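Local coordinates for A151R (PDB 7CMA), which is a zinc-binding non-structural protein of African swine fever virus whose biochemical activity is not firmly established, though it carries the name oxygenase, at residues I18-H23 with T149-P154; T30-L33 with I38-S41; L32-N37 with G128-N133; N81-N86 with N90-G95. One frame throughout, in Å; residues are numbered along the deposited sequence.

Contact 1 (I18-H23 with T149-P154); sequences IECIYH and TNIMSP
Ile151 points the end of its side chain at helix 3-28, where its CD1 methyl meets two consecutive residues, Cys20 and Ile21. The sulfur side is the closer one: Cys20 SG lies 3.7 Å from Ile151 CD1, while Ile21 CG1 is 4.3 Å from the same methyl. Cys20 starts out toward the loop, and its sulfur extends opposite the backbone N (chi1 -169°), which carries it to the methyl. Ile21, one helical step further round, presents the flank of its chain, a mid-chain methylene instead of a tip. Ile151 reaches both because CG1 lies beside its own backbone N, and its outer bond (chi2 -140°) departs by some 40° from full extension. Only this single methyl comes that near, so the meeting is small, burying 89 Å² in all.

Tyr146 packs on both Cys20 and Ile151, and Ile21 continues into the core onto Ile31 and Ile92. The segment 149-154 is held along strand 90-94, where Asn150 and Met152 bracket Ile92 through backbone hydrogen bonds, and Arg135 donates to the carbonyl of Ile151. The contact thus joins part of the C-terminal tail, which runs along strand 90-94, to the long N-terminal helix.

Between the two segments no hydrogen bond forms. Cys20 acts as an apolar neighbour, separate from the cysteines that hold the zinc ion, and the attraction is dispersive; the backbone bonds on either side of Ile151 probably fix where its side chain starts.

Contact 2 (T30-L33 with I38-S41); sequences TILL and IVVS
The flat groups here are the peptide carbonyls of Leu33 and Ser41, each met by an N-H of the other strand: Leu33 N sits above the plane of the Ser41 carbonyl, 47° out of it, whereas Val40 N approaches Leu33 O tilted only 16° from that carbonyl's plane. Together they form a classic beta bulge in the hairpin of strands 30-35 and 38-46, with Val40 and Ser41 both opposite Leu33. Leu33 and Ser41 are an antiparallel hydrogen-bonded pair. Leu33 N gives a bond of 3.0 Å to Ser41 O, and Leu33 O takes one of 2.9 Å from Val40 N, with a weak second from Ser41 N. Val39 CA adds a CA-H...O contact to Leu33 O. The short strand segments run at 115° to one another, consistent with the extra twist a bulge brings.

Side chains follow the sheet's faces. Leu33 and Ser41 share one, the hydroxyl OG of Ser41 lying against Leu33 CB at 3.3 Å, with Tyr52 and Trp82 nearby. Leu32 and Val39 meet slantwise, CD2 to CG1 at 4.1 Å. The bulge also brings in Val40: its CG2, between the backbone N and carbonyl carbon, comes to 3.5 Å from Leu33 O.

Contact 3 (L32-N37 with G128-N133); sequences LLLTKN and GPHIFN
Asn37 and His130 bring their backbones to 6.1 Å between CA atoms, where the tight turn of the hairpin 30-35/38-46, with Lys36 and Asn37 both in left-handed conformation as in type I' turns, meets a short 3-10 segment at 130-132. The two residues exchange hydrogen bonds. Asn37 extends its amide opposite the backbone N (chi1 -150°), and ND2 donates to His130 O at 3.1 Å, the acceptor lying close to the amide plane. In return His130 ND1 donates to Asn37 O at 3.2 Å, within the ring plane but well above the plane of that carbonyl.

Asn133 lies alongside: its amide stacks on that of Asn37, the planes 24° apart, the two chains running past one another in opposite directions. Asn133 CB is 3.4 Å from Asn37 ND2. Leu34 crosses the imidazole slantwise, its CD2 at 4.1 Å from both His130 ND1 and CE1, while Pro129 CG covers part of one ring face. Met152 packs against Leu34 and Asn37. The contact joins the hairpin of the five-stranded sheet to the loop that follows strand 125-127 of the smaller sheet. His130 O is gripped twice, by Asn37 ND2 and by Asn133 N at 3.1 Å, which arrive from opposite faces of its carbonyl plane.

Contact 4 (N81-N86 with N90-G95); sequences NWIIKN and NKIWSG
Hydrogen bonds tie Asn90, at the start of strand 90-94, to the C-terminal end of helix 72-84 and the turn after it. Its ND2 donates to Trp82 O at 2.9 Å; the acceptor lies in the plane of the amide, yet the nitrogen stands well above the plane of the carbonyl. Asn90 N donates to Asn86 O at 3.1 Å, closing the short connection between helix and strand. Lys85 NZ turns back to donate to Asn81 O.

Stacking comes next. The Asn90 amide lies flat over one face of the Trp82 indole, the planes 6° apart, with ND2 3.3 Å above the ring toward its rim. Over the six-membered ring Asn90 CB makes a CH-pi contact, 3.6 Å from the centroid and 12° off the normal. Trp82 has CG opposite its backbone N (chi1 171°), and the outer rim of its indole reaches the strand, where Lys91 O lies at the ring edge, 3.4 Å from CH2.

Apolar contacts complete the seam: Ile92 CG2 touches Trp82 CZ3 at 3.6 Å and Ile83 CD1 at 4.3 Å. The helix is thereby laid onto the edge strand and its neighbour 30-35.

The buried Asn90 amide is used at both ends, ND2 by Trp82 O and OD1 by Thr35 OG1, so the two bonds fix its rotation and hold it flat on the indole.

Overall arrangement
From the N terminus, helix 3-28 supplies one side of contact 1 and leads into strand 30-35. Contact 2 closes first, across the tight turn of the hairpin. Contact 4 follows in series, joining the end of helix 72-84 to strand 90-94, with three residues between the two segments. Contact 3 brings the chain back from residues 128-133 to the hairpin, starting from the same strand as contact 2 and enclosing contact 4. Contact 1 comes last and encloses all the others, returning the tail to the first helix. Contacts 2, 3 and 4 meet on the five-stranded sheet; contact 3 connects it to the zinc-bearing part, and Met152 of contact 1 packs against contact 3.

Contact 1 (I18-H23 with T149-P154)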
loop_
_atom_site.group_PDB
_atom_site.type_symbol
_atom_site.label_atom_id
_atom_site.label_comp_id
_atom_site.label_asym_id
_atom_site.label_seq_id
_atom_site.Cartn_x
_atom_site.Cartn_y
_atom_site.Cartn_z
ATOM N N ILE A 18 -10.050 -8.757 -7.923
ATOM C CA ILE A 18 -10.457 -9.864 -8.843
ATOM C C ILE A 18 -9.804 -11.167 -8.372
ATOM O O ILE A 18 -10.499 -12.198 -8.363
ATOM C CB ILE A 18 -10.106 -9.545 -10.309
ATOM C CG1 ILE A 18 -11.041 -8.483 -10.891
ATOM C CG2 ILE A 18 -10.100 -10.813 -11.149
ATOM C CD1 ILE A 18 -10.745 -8.118 -12.333
ATOM N N GLU A 19 -8.516 -11.128 -8.018
ATOM C CA GLU A 19 -7.777 -12.330 -7.542
ATOM C C GLU A 19 -8.432 -12.837 -6.251
ATOM O O GLU A 19 -8.712 -14.040 -6.166
ATOM C CB GLU A 19 -6.294 -12.015 -7.325
ATOM C CG GLU A 19 -5.434 -13.255 -7.113
ATOM C CD GLU A 19 -5.144 -14.066 -8.369
ATOM O OE1 GLU A 19 -5.589 -13.650 -9.462
ATOM O OE2 GLU A 19 -4.508 -15.135 -8.247
ATOM N N CYS A 20 -8.731 -11.929 -5.323
ATOM C CA CYS A 20 -9.444 -12.253 -4.061
ATOM C C CYS A 20 -10.791 -12.923 -4.370
ATOM O O CYS A 20 -11.055 -14.014 -3.817
ATOM C CB CYS A 20 -9.653 -11.002 -3.219
ATOM S SG CYS A 20 -10.228 -11.367 -1.542
ATOM N N ILE A 21 -11.600 -12.314 -5.240
ATOM C CA ILE A 21 -12.945 -12.855 -5.604
ATOM C C ILE A 21 -12.762 -14.217 -6.277
ATOM O O ILE A 21 -13.512 -15.147 -5.933
ATOM C CB ILE A 21 -13.724 -11.875 -6.499
ATOM C CG1 ILE A 21 -13.951 -10.535 -5.792
ATOM C CG2 ILE A 21 -15.031 -12.500 -6.963
ATOM C CD1 ILE A 21 -14.434 -9.441 -6.700
ATOM N N TYR A 22 -11.830 -14.308 -7.231
ATOM C CA TYR A 22 -11.532 -15.554 -7.981
ATOM C C TYR A 22 -11.324 -16.699 -6.987
ATOM O O TYR A 22 -11.934 -17.774 -7.161
ATOM C CB TYR A 22 -10.308 -15.373 -8.885
ATOM C CG TYR A 22 -9.764 -16.654 -9.468
ATOM C CD1 TYR A 22 -10.440 -17.327 -10.473
ATOM C CD2 TYR A 22 -8.624 -17.248 -8.950
ATOM C CE1 TYR A 22 -9.965 -18.521 -10.991
ATOM C CE2 TYR A 22 -8.144 -18.450 -9.446
ATOM C CZ TYR A 22 -8.802 -19.074 -10.490
ATOM O OH TYR A 22 -8.326 -20.247 -11.009
ATOM N N HIS A 23 -10.458 -16.486 -5.999
ATOM C CA HIS A 23 -10.061 -17.517 -5.004
ATOM C C HIS A 23 -11.275 -17.880 -4.143
ATOM O O HIS A 23 -11.525 -19.082 -3.969
ATOM C CB HIS A 23 -8.870 -17.028 -4.170
ATOM C CG HIS A 23 -7.582 -17.005 -4.927
ATOM N ND1 HIS A 23 -7.268 -17.959 -5.883
ATOM C CD2 HIS A 23 -6.544 -16.140 -4.903
ATOM C CE1 HIS A 23 -6.096 -17.676 -6.414
ATOM N NE2 HIS A 23 -5.629 -16.569 -5.829
ATOM N N THR A 149 -13.100 -3.340 1.522
ATOM C CA THR A 149 -14.364 -2.988 2.221
ATOM C C THR A 149 -15.560 -3.606 1.482
ATOM O O THR A 149 -16.632 -3.718 2.105
ATOM C CB THR A 149 -14.550 -1.469 2.351
ATOM O OG1 THR A 149 -14.597 -0.919 1.034
ATOM C CG2 THR A 149 -13.460 -0.801 3.163
ATOM N N ASN A 150 -15.373 -4.025 0.224
ATOM C CA ASN A 150 -16.483 -4.523 -0.632
ATOM C C ASN A 150 -16.674 -6.028 -0.423
ATOM O O ASN A 150 -17.617 -6.581 -1.017
ATOM C CB ASN A 150 -16.253 -4.215 -2.111
ATOM C CG ASN A 150 -16.276 -2.733 -2.398
ATOM O OD1 ASN A 150 -17.308 -2.083 -2.246
ATOM N ND2 ASN A 150 -15.114 -2.172 -2.687
ATOM N N ILE A 151 -15.804 -6.677 0.354
ATOM C CA ILE A 151 -15.996 -8.101 0.753
ATOM C C ILE A 151 -16.470 -8.140 2.206
ATOM O O ILE A 151 -15.676 -7.797 3.103
ATOM C CB ILE A 151 -14.729 -8.947 0.536
ATOM C CG1 ILE A 151 -14.068 -8.631 -0.807
ATOM C CG2 ILE A 151 -15.055 -10.429 0.684
ATOM C CD1 ILE A 151 -13.544 -9.838 -1.537
ATOM N N MET A 152 -17.763 -8.377 2.396
ATOM C CA MET A 152 -18.433 -8.306 3.718
ATOM C C MET A 152 -17.984 -9.503 4.564
ATOM O O MET A 152 -17.886 -9.340 5.797
ATOM C CB MET A 152 -19.955 -8.322 3.553
ATOM C CG MET A 152 -20.698 -7.614 4.669
ATOM S SD MET A 152 -22.509 -7.790 4.533
ATOM C CE MET A 152 -22.644 -9.225 3.472
ATOM N N SER A 153 -17.848 -10.675 3.931
ATOM C CA SER A 153 -17.585 -11.982 4.591
ATOM C C SER A 153 -16.234 -11.937 5.294
ATOM O O SER A 153 -15.255 -11.457 4.731
ATOM C CB SER A 153 -17.646 -13.124 3.597
ATOM O OG SER A 153 -17.285 -12.686 2.301
ATOM N N PRO A 154 -16.149 -12.386 6.568
ATOM C CA PRO A 154 -14.860 -12.534 7.241
ATOM C C PRO A 154 -13.879 -13.404 6.437
ATOM O O PRO A 154 -14.317 -14.374 5.832
ATOM C CB PRO A 154 -15.228 -13.198 8.576
ATOM C CG PRO A 154 -16.659 -12.756 8.822
ATOM C CD PRO A 154 -17.286 -12.702 7.444
#

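Contact 2 (T30-L33 with I38-S41)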
loop_
_atom_site.group_PDB
_atom_site.type_symbol
_atom_site.label_atom_id
_atom_site.label_comp_id
_atom_site.label_asym_id
_atom_site.label_seq_id
_atom_site.Cartn_x
_atom_site.Cartn_y
_atom_site.Cartn_z
ATOM N N THR A 30 -19.791 -20.103 -3.982
ATOM C CA THR A 30 -21.054 -19.321 -3.873
ATOM C C THR A 30 -20.758 -17.917 -3.341
ATOM O O THR A 30 -19.974 -17.789 -2.386
ATOM C CB THR A 30 -22.101 -20.064 -3.028
ATOM O OG1 THR A 30 -23.236 -19.214 -2.879
ATOM C CG2 THR A 30 -21.596 -20.471 -1.663
ATOM N N ILE A 31 -21.356 -16.908 -3.978
ATOM C CA ILE A 31 -21.165 -15.463 -3.662
ATOM C C ILE A 31 -22.528 -14.772 -3.754
ATOM O O ILE A 31 -23.224 -14.955 -4.781
ATOM C CB ILE A 31 -20.135 -14.819 -4.608
ATOM C CG1 ILE A 31 -18.722 -15.360 -4.359
ATOM C CG2 ILE A 31 -20.189 -13.303 -4.508
ATOM C CD1 ILE A 31 -17.616 -14.402 -4.751
ATOM N N LEU A 32 -22.904 -14.059 -2.693
ATOM C CA LEU A 32 -24.100 -13.182 -2.657
ATOM C C LEU A 32 -23.682 -11.744 -2.988
ATOM O O LEU A 32 -22.656 -11.283 -2.453
ATOM C CB LEU A 32 -24.739 -13.280 -1.268
ATOM C CG LEU A 32 -25.325 -14.645 -0.913
ATOM C CD1 LEU A 32 -25.834 -14.666 0.524
ATOM C CD2 LEU A 32 -26.437 -15.027 -1.878
ATOM N N LEU A 33 -24.415 -11.097 -3.893
ATOM C CA LEU A 33 -24.219 -9.670 -4.253
ATOM C C LEU A 33 -25.243 -8.817 -3.497
ATOM O O LEU A 33 -26.444 -9.156 -3.542
ATOM C CB LEU A 33 -24.371 -9.523 -5.770
ATOM C CG LEU A 33 -23.194 -10.036 -6.605
ATOM C CD1 LEU A 33 -23.216 -11.552 -6.710
ATOM C CD2 LEU A 33 -23.201 -9.412 -7.991
ATOM N N ILE A 38 -28.771 -5.378 1.019
ATOM C CA ILE A 38 -29.920 -6.193 0.527
ATOM C C ILE A 38 -29.406 -7.099 -0.593
ATOM O O ILE A 38 -28.758 -6.574 -1.510
ATOM C CB ILE A 38 -31.067 -5.282 0.037
ATOM C CG1 ILE A 38 -31.568 -4.352 1.148
ATOM C CG2 ILE A 38 -32.194 -6.108 -0.562
ATOM C CD1 ILE A 38 -32.083 -3.021 0.650
ATOM N N VAL A 39 -29.589 -8.415 -0.456
ATOM C CA VAL A 39 -29.175 -9.421 -1.478
ATOM C C VAL A 39 -29.979 -9.173 -2.758
ATOM O O VAL A 39 -31.214 -9.172 -2.681
ATOM C CB VAL A 39 -29.365 -10.861 -0.970
ATOM C CG1 VAL A 39 -28.995 -11.880 -2.036
ATOM C CG2 VAL A 39 -28.587 -11.115 0.310
ATOM N N VAL A 40 -29.298 -8.918 -3.878
ATOM C CA VAL A 40 -29.944 -8.585 -5.182
ATOM C C VAL A 40 -29.623 -9.693 -6.188
ATOM O O VAL A 40 -30.423 -9.880 -7.119
ATOM C CB VAL A 40 -29.530 -7.194 -5.704
ATOM C CG1 VAL A 40 -30.099 -6.080 -4.839
ATOM C CG2 VAL A 40 -28.019 -7.047 -5.840
ATOM N N SER A 41 -28.568 -10.475 -5.932
ATOM C CA SER A 41 -28.140 -11.559 -6.851
ATOM C C SER A 41 -27.353 -12.634 -6.095
ATOM O O SER A 41 -26.930 -12.382 -4.938
ATOM C CB SER A 41 -27.343 -11.011 -8.010
ATOM O OG SER A 41 -26.944 -9.677 -7.766
#

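Contact 3 (L32-N37 with G128-N133)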
loop_
_atom_site.group_PDB
_atom_site.type_symbol
_atom_site.label_atom_id
_atom_site.label_comp_id
_atom_site.label_asym_id
_atom_site.label_seq_id
_atom_site.Cartn_x
_atom_site.Cartn_y
_atom_site.Cartn_z
ATOM N N LEU A 32 -22.904 -14.059 -2.693
ATOM C CA LEU A 32 -24.100 -13.182 -2.657
ATOM C C LEU A 32 -23.682 -11.744 -2.988
ATOM O O LEU A 32 -22.656 -11.283 -2.453
ATOM C CB LEU A 32 -24.739 -13.280 -1.268
ATOM C CG LEU A 32 -25.325 -14.645 -0.913
ATOM C CD1 LEU A 32 -25.834 -14.666 0.524
ATOM C CD2 LEU A 32 -26.437 -15.027 -1.878
ATOM N N LEU A 33 -24.415 -11.097 -3.893
ATOM C CA LEU A 33 -24.219 -9.670 -4.253
ATOM C C LEU A 33 -25.243 -8.817 -3.497
ATOM O O LEU A 33 -26.444 -9.156 -3.542
ATOM C CB LEU A 33 -24.371 -9.523 -5.770
ATOM C CG LEU A 33 -23.194 -10.036 -6.605
ATOM C CD1 LEU A 33 -23.216 -11.552 -6.710
ATOM C CD2 LEU A 33 -23.201 -9.412 -7.991
ATOM N N LEU A 34 -24.769 -7.838 -2.720
ATOM C CA LEU A 34 -25.635 -6.983 -1.867
ATOM C C LEU A 34 -25.503 -5.516 -2.305
ATOM O O LEU A 34 -24.360 -5.060 -2.530
ATOM C CB LEU A 34 -25.242 -7.179 -0.399
ATOM C CG LEU A 34 -25.579 -8.547 0.194
ATOM C CD1 LEU A 34 -24.369 -9.468 0.153
ATOM C CD2 LEU A 34 -26.102 -8.414 1.621
ATOM N N THR A 35 -26.635 -4.821 -2.446
ATOM C CA THR A 35 -26.703 -3.352 -2.679
ATOM C C THR A 35 -27.448 -2.694 -1.506
ATOM O O THR A 35 -28.544 -3.174 -1.166
ATOM C CB THR A 35 -27.337 -3.038 -4.042
ATOM O OG1 THR A 35 -26.480 -3.537 -5.069
ATOM C CG2 THR A 35 -27.554 -1.555 -4.266
ATOM N N LYS A 36 -26.746 -1.844 -0.748
ATOM C CA LYS A 36 -27.216 -1.279 0.547
ATOM C C LYS A 36 -27.665 -2.423 1.464
ATOM O O LYS A 36 -28.664 -2.252 2.180
ATOM C CB LYS A 36 -28.341 -0.270 0.301
ATOM C CG LYS A 36 -27.937 0.948 -0.520
ATOM C CD LYS A 36 -29.057 1.949 -0.710
ATOM C CE LYS A 36 -28.584 3.269 -1.286
ATOM N NZ LYS A 36 -27.347 3.749 -0.624
ATOM N N ASN A 37 -26.864 -3.490 1.537
ATOM C CA ASN A 37 -27.035 -4.577 2.531
ATOM C C ASN A 37 -28.391 -5.253 2.291
ATOM O O ASN A 37 -28.987 -5.745 3.264
ATOM C CB ASN A 37 -26.895 -4.053 3.961
ATOM C CG ASN A 37 -26.352 -5.091 4.918
ATOM O OD1 ASN A 37 -25.696 -6.044 4.497
ATOM N ND2 ASN A 37 -26.625 -4.918 6.200
ATOM N N GLY A 128 -27.580 -14.583 9.555
ATOM C CA GLY A 128 -27.357 -14.232 8.139
ATOM C C GLY A 128 -26.177 -13.277 7.974
ATOM O O GLY A 128 -25.520 -12.924 8.946
ATOM N N PRO A 129 -25.808 -12.922 6.727
ATOM C CA PRO A 129 -24.611 -12.120 6.478
ATOM C C PRO A 129 -24.712 -10.649 6.930
ATOM O O PRO A 129 -23.692 -10.047 7.132
ATOM C CB PRO A 129 -24.458 -12.209 4.955
ATOM C CG PRO A 129 -25.877 -12.389 4.456
ATOM C CD PRO A 129 -26.529 -13.274 5.494
ATOM N N HIS A 130 -25.928 -10.112 7.078
ATOM C CA HIS A 130 -26.174 -8.641 7.046
ATOM C C HIS A 130 -25.429 -7.942 8.194
ATOM O O HIS A 130 -24.932 -6.820 7.970
ATOM C CB HIS A 130 -27.677 -8.345 7.066
ATOM C CG HIS A 130 -28.436 -9.078 6.017
ATOM N ND1 HIS A 130 -28.675 -8.541 4.765
ATOM C CD2 HIS A 130 -28.929 -10.336 5.990
ATOM C CE1 HIS A 130 -29.325 -9.422 4.032
ATOM N NE2 HIS A 130 -29.468 -10.538 4.752
ATOM N N ILE A 131 -25.268 -8.618 9.338
ATOM C CA ILE A 131 -24.691 -8.008 10.573
ATOM C C ILE A 131 -23.196 -7.715 10.357
ATOM O O ILE A 131 -22.639 -6.921 11.125
ATOM C CB ILE A 131 -24.933 -8.913 11.798
ATOM C CG1 ILE A 131 -24.512 -8.220 13.097
ATOM C CG2 ILE A 131 -24.251 -10.263 11.621
ATOM C CD1 ILE A 131 -24.734 -9.049 14.348
ATOM N N PHE A 132 -22.581 -8.317 9.336
ATOM C CA PHE A 132 -21.127 -8.160 9.067
ATOM C C PHE A 132 -20.871 -6.877 8.264
ATOM O O PHE A 132 -19.705 -6.469 8.155
ATOM C CB PHE A 132 -20.580 -9.396 8.351
ATOM C CG PHE A 132 -20.460 -10.609 9.233
ATOM C CD1 PHE A 132 -19.400 -10.734 10.117
ATOM C CD2 PHE A 132 -21.493 -11.531 9.306
ATOM C CE1 PHE A 132 -19.309 -11.836 10.952
ATOM C CE2 PHE A 132 -21.415 -12.616 10.163
ATOM C CZ PHE A 132 -20.324 -12.763 10.988
ATOM N N ASN A 133 -21.939 -6.197 7.838
ATOM C CA ASN A 133 -21.866 -4.928 7.067
ATOM C C ASN A 133 -21.104 -3.874 7.884
ATOM O O ASN A 133 -20.326 -3.134 7.287
ATOM C CB ASN A 133 -23.260 -4.442 6.671
ATOM C CG ASN A 133 -23.233 -3.245 5.751
ATOM O OD1 ASN A 133 -23.873 -2.232 6.030
ATOM N ND2 ASN A 133 -22.527 -3.366 4.639
#

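Contact 4 (N81-N86 with N90-G95)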
loop_
_atom_site.group_PDB
_atom_site.type_symbol
_atom_site.label_atom_id
_atom_site.label_comp_id
_atom_site.label_asym_id
_atom_site.label_seq_id
_atom_site.Cartn_x
_atom_site.Cartn_y
_atom_site.Cartn_z
ATOM N N ASN A 81 -16.593 -5.386 -11.864
ATOM C CA ASN A 81 -17.172 -4.327 -12.737
ATOM C C ASN A 81 -18.472 -3.812 -12.106
ATOM O O ASN A 81 -18.638 -2.580 -12.044
ATOM C CB ASN A 81 -17.366 -4.823 -14.171
ATOM C CG ASN A 81 -16.065 -4.887 -14.945
ATOM O OD1 ASN A 81 -15.087 -4.231 -14.589
ATOM N ND2 ASN A 81 -16.032 -5.698 -15.987
ATOM N N TRP A 82 -19.224 -4.698 -11.446
ATOM C CA TRP A 82 -20.453 -4.352 -10.681
ATOM C C TRP A 82 -20.081 -3.515 -9.449
ATOM O O TRP A 82 -20.769 -2.514 -9.180
ATOM C CB TRP A 82 -21.222 -5.624 -10.302
ATOM C CG TRP A 82 -22.360 -5.406 -9.352
ATOM C CD1 TRP A 82 -23.616 -4.970 -9.662
ATOM C CD2 TRP A 82 -22.396 -5.762 -7.957
ATOM N NE1 TRP A 82 -24.402 -4.954 -8.541
ATOM C CE2 TRP A 82 -23.690 -5.458 -7.485
ATOM C CE3 TRP A 82 -21.449 -6.248 -7.052
ATOM C CZ2 TRP A 82 -24.059 -5.638 -6.151
ATOM C CZ3 TRP A 82 -21.818 -6.443 -5.740
ATOM C CH2 TRP A 82 -23.099 -6.121 -5.293
ATOM N N ILE A 83 -19.048 -3.930 -8.710
ATOM C CA ILE A 83 -18.619 -3.239 -7.457
ATOM C C ILE A 83 -18.188 -1.811 -7.805
ATOM O O ILE A 83 -18.661 -0.877 -7.139
ATOM C CB ILE A 83 -17.495 -4.011 -6.742
ATOM C CG1 ILE A 83 -18.027 -5.259 -6.025
ATOM C CG2 ILE A 83 -16.746 -3.091 -5.789
ATOM C CD1 ILE A 83 -16.947 -6.250 -5.637
ATOM N N ILE A 84 -17.261 -1.665 -8.756
ATOM C CA ILE A 84 -16.471 -0.413 -8.946
ATOM C C ILE A 84 -17.394 0.706 -9.446
ATOM O O ILE A 84 -17.037 1.888 -9.246
ATOM C CB ILE A 84 -15.285 -0.649 -9.902
ATOM C CG1 ILE A 84 -14.192 0.407 -9.706
ATOM C CG2 ILE A 84 -15.759 -0.717 -11.346
ATOM C CD1 ILE A 84 -13.686 0.516 -8.279
ATOM N N LYS A 85 -18.575 0.347 -9.967
ATOM C CA LYS A 85 -19.586 1.309 -10.495
ATOM C C LYS A 85 -20.249 2.050 -9.327
ATOM O O LYS A 85 -20.705 3.194 -9.526
ATOM C CB LYS A 85 -20.640 0.575 -11.334
ATOM C CG LYS A 85 -20.196 0.164 -12.732
ATOM C CD LYS A 85 -19.018 0.954 -13.257
ATOM C CE LYS A 85 -18.507 0.440 -14.588
ATOM N NZ LYS A 85 -17.775 -0.841 -14.435
ATOM N N ASN A 86 -20.338 1.401 -8.167
ATOM C CA ASN A 86 -21.090 1.922 -6.996
ATOM C C ASN A 86 -20.449 1.384 -5.720
ATOM O O ASN A 86 -21.073 0.629 -4.976
ATOM C CB ASN A 86 -22.574 1.560 -7.093
ATOM C CG ASN A 86 -23.410 2.236 -6.031
ATOM O OD1 ASN A 86 -22.923 3.107 -5.319
ATOM N ND2 ASN A 86 -24.650 1.804 -5.882
ATOM N N ASN A 90 -22.214 -1.460 -3.011
ATOM C CA ASN A 90 -22.138 -2.807 -3.642
ATOM C C ASN A 90 -21.074 -3.641 -2.924
ATOM O O ASN A 90 -19.862 -3.342 -3.071
ATOM C CB ASN A 90 -21.871 -2.723 -5.145
ATOM C CG ASN A 90 -23.076 -2.249 -5.933
ATOM O OD1 ASN A 90 -24.165 -2.078 -5.375
ATOM N ND2 ASN A 90 -22.923 -2.156 -7.244
ATOM N N LYS A 91 -21.516 -4.628 -2.149
ATOM C CA LYS A 91 -20.620 -5.537 -1.392
ATOM C C LYS A 91 -20.985 -6.975 -1.726
ATOM O O LYS A 91 -22.109 -7.203 -2.190
ATOM C CB LYS A 91 -20.735 -5.266 0.107
ATOM C CG LYS A 91 -20.241 -3.902 0.552
ATOM C CD LYS A 91 -20.157 -3.762 2.052
ATOM C CE LYS A 91 -19.926 -2.337 2.502
ATOM N NZ LYS A 91 -19.792 -2.251 3.974
ATOM N N ILE A 92 -20.080 -7.914 -1.449
ATOM C CA ILE A 92 -20.314 -9.345 -1.761
ATOM C C ILE A 92 -20.091 -10.174 -0.495
ATOM O O ILE A 92 -19.243 -9.788 0.339
ATOM C CB ILE A 92 -19.427 -9.806 -2.934
ATOM C CG1 ILE A 92 -17.936 -9.671 -2.615
ATOM C CG2 ILE A 92 -19.803 -9.061 -4.206
ATOM C CD1 ILE A 92 -17.060 -10.602 -3.418
ATOM N N TRP A 93 -20.881 -11.231 -0.338
ATOM C CA TRP A 93 -20.677 -12.256 0.716
ATOM C C TRP A 93 -20.212 -13.560 0.062
ATOM O O TRP A 93 -20.932 -14.066 -0.803
ATOM C CB TRP A 93 -21.969 -12.451 1.516
ATOM C CG TRP A 93 -21.881 -13.544 2.532
ATOM C CD1 TRP A 93 -22.089 -14.876 2.319
ATOM C CD2 TRP A 93 -21.473 -13.416 3.907
ATOM N NE1 TRP A 93 -21.849 -15.581 3.467
ATOM C CE2 TRP A 93 -21.416 -14.720 4.442
ATOM C CE3 TRP A 93 -21.081 -12.341 4.714
ATOM C CZ2 TRP A 93 -21.071 -14.963 5.771
ATOM C CZ3 TRP A 93 -20.741 -12.582 6.026
ATOM C CH2 TRP A 93 -20.735 -13.877 6.544
ATOM N N SER A 94 -19.094 -14.121 0.519
ATOM C CA SER A 94 -18.605 -15.418 -0.016
ATOM C C SER A 94 -18.862 -16.538 0.996
ATOM O O SER A 94 -18.416 -16.407 2.153
ATOM C CB SER A 94 -17.154 -15.347 -0.392
ATOM O OG SER A 94 -16.735 -16.574 -0.973
ATOM N N GLY A 95 -19.425 -17.651 0.524
ATOM C CA GLY A 95 -19.578 -18.896 1.300
ATOM C C GLY A 95 -21.000 -19.070 1.812
ATOM O O GLY A 95 -21.887 -18.330 1.351
#